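Local coordinates for protein S-adenosylmethionine dependent methyltransferase (Mesorhizobium loti, PDB 3BKW) that probably transfers methyl groups from S-adenosylmethionine to an acceptor, using a Rossmann-like methyltransferase domain, at residues P40-G44 and L45-D49. Residues are numbered along the deposited sequence; the frame is centred on the assembly and turned at random.
Sequences PEVGG and LRIVD. With EDO (1,2-ethanediol), chain I.
Leu-45 folds back over the loop that delivers it, and Val-42 receives it: the pair closes a type II beta turn from Val-42 to Leu-45, a compact example of how a chain leaving a helix is redirected into a strand. The backbone bond of the turn runs from Leu-45 N to Val-42 O at 3.1 Å, nearly straight at the hydrogen (162°). Gly-44, at the third position of the turn, has the positive phi (79°) expected there. From the turn the leucine side chain can be followed outward. Its CB lies 3.5 Å from Val-42 O; CG, set anti to the carbonyl carbon of Leu-45 (chi1 -59°), sits 3.5 Å from Glu-41 O. CD1 lies against Glu-41 O at 3.3 Å and reaches CG of the Pro-40 ring at 3.9 Å, while CD2 is farther off, about equally distant from the carbonyl oxygens of Glu-41 and Gly-43. Cutting the side chain back to an alanine is likely to leave the proline ring without its methyl neighbour and open a gap over the Glu-41 carbonyl, though the turn's backbone bond could persist. Two residues on, Ile-47 extends CD1 to Val-42 CB at 4.0 Å, and Trp-60 and Phe-57 of helix 56-63 touch the valine and isoleucine respectively. The Glu-41 chain, bent at chi2, brings OE2 to the N-H of Gly-43, 3.1 Å from its N, and a 1,2-ethanediol, probably from the crystallisation liquor, donates to Pro-40 O. Ser-67 bonds Gly-44 O from outside. At this entry to a central strand of the Rossmann-like sheet, one backbone bond closes the turn, side chains of 40-44 and 45-49 meet through apolar contacts, and the Glu-41 carboxylate serves a backbone N-H inside the loop.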
loop_
_atom_site.group_PDB
_atom_site.type_symbol
_atom_site.label_atom_id
_atom_site.label_comp_id
_atom_site.label_asym_id
_atom_site.label_seq_id
_atom_site.Cartn_x
_atom_site.Cartn_y
_atom_site.Cartn_z
ATOM N N PRO A 40 8.330 16.323 -6.875
ATOM C CA PRO A 40 9.393 16.535 -7.836
ATOM C C PRO A 40 10.007 17.922 -7.546
ATOM O O PRO A 40 9.457 18.674 -6.735
ATOM C CB PRO A 40 8.632 16.573 -9.159
ATOM C CG PRO A 40 7.323 17.171 -8.779
ATOM C CD PRO A 40 7.002 16.532 -7.490
ATOM N N GLU A 41 11.128 18.251 -8.180
ATOM C CA GLU A 41 11.644 19.617 -8.099
ATOM C C GLU A 41 10.542 20.556 -8.652
ATOM O O GLU A 41 10.087 20.376 -9.775
ATOM C CB GLU A 41 12.949 19.745 -8.891
ATOM C CG GLU A 41 13.453 21.178 -9.068
ATOM C CD GLU A 41 13.676 21.902 -7.760
ATOM O OE1 GLU A 41 14.408 21.357 -6.903
ATOM O OE2 GLU A 41 13.130 23.014 -7.609
ATOM N N VAL A 42 10.120 21.531 -7.852
ATOM C CA VAL A 42 8.996 22.413 -8.224
ATOM C C VAL A 42 9.388 23.606 -9.085
ATOM O O VAL A 42 8.508 24.280 -9.619
ATOM C CB VAL A 42 8.156 22.882 -6.990
ATOM C CG1 VAL A 42 7.565 21.662 -6.221
ATOM C CG2 VAL A 42 8.955 23.807 -6.062
ATOM N N GLY A 43 10.695 23.861 -9.239
ATOM C CA GLY A 43 11.177 24.977 -10.024
ATOM C C GLY A 43 10.700 24.919 -11.463
ATOM O O GLY A 43 10.897 23.905 -12.144
ATOM N N GLY A 44 10.011 25.979 -11.879
ATOM C CA GLY A 44 9.499 26.126 -13.228
ATOM C C GLY A 44 8.222 25.369 -13.531
ATOM O O GLY A 44 7.724 25.453 -14.667
ATOM N N LEU A 45 7.642 24.678 -12.537
ATOM C CA LEU A 45 6.459 23.857 -12.787
ATOM C C LEU A 45 5.156 24.623 -12.681
ATOM O O LEU A 45 5.060 25.630 -11.985
ATOM C CB LEU A 45 6.376 22.657 -11.820
ATOM C CG LEU A 45 7.515 21.635 -11.792
ATOM C CD1 LEU A 45 7.048 20.417 -10.969
ATOM C CD2 LEU A 45 7.954 21.216 -13.200
ATOM N N ARG A 46 4.163 24.095 -13.388
ATOM C CA ARG A 46 2.781 24.538 -13.321
ATOM C C ARG A 46 2.165 23.567 -12.315
ATOM O O ARG A 46 2.242 22.346 -12.508
ATOM C CB ARG A 46 2.110 24.409 -14.662
ATOM C CG ARG A 46 2.792 25.248 -15.760
ATOM C CD ARG A 46 2.260 24.843 -17.106
ATOM N NE ARG A 46 2.646 23.463 -17.401
ATOM C CZ ARG A 46 2.091 22.692 -18.336
ATOM N NH1 ARG A 46 1.135 23.135 -19.149
ATOM N NH2 ARG A 46 2.522 21.451 -18.469
ATOM N N ILE A 47 1.579 24.110 -11.247
ATOM C CA ILE A 47 1.085 23.312 -10.127
ATOM C C ILE A 47 -0.354 23.633 -9.772
ATOM O O ILE A 47 -0.755 24.802 -9.800
ATOM C CB ILE A 47 1.964 23.572 -8.870
ATOM C CG1 ILE A 47 3.453 23.342 -9.174
ATOM C CG2 ILE A 47 1.506 22.692 -7.676
ATOM C CD1 ILE A 47 4.416 23.648 -8.014
ATOM N N VAL A 48 -1.132 22.592 -9.441
ATOM C CA VAL A 48 -2.479 22.775 -8.916
ATOM C C VAL A 48 -2.511 22.186 -7.500
ATOM O O VAL A 48 -2.026 21.073 -7.291
ATOM C CB VAL A 48 -3.597 22.213 -9.831
ATOM C CG1 VAL A 48 -3.436 20.710 -10.104
ATOM C CG2 VAL A 48 -4.979 22.527 -9.243
ATOM N N ASP A 49 -3.085 22.942 -6.554
ATOM C CA ASP A 49 -3.231 22.547 -5.168
ATOM C C ASP A 49 -4.701 22.303 -4.922
ATOM O O ASP A 49 -5.489 23.242 -4.944
ATOM C CB ASP A 49 -2.688 23.652 -4.250
ATOM C CG ASP A 49 -2.741 23.290 -2.786
ATOM O OD1 ASP A 49 -3.334 22.260 -2.435
ATOM O OD2 ASP A 49 -2.148 24.021 -1.981
HETATM C C1 EDO I . 12.136 21.422 -3.271
HETATM O O1 EDO I . 12.692 22.739 -3.210
HETATM C C2 EDO I . 11.330 21.307 -4.560
HETATM O O2 EDO I . 10.475 20.150 -4.572
#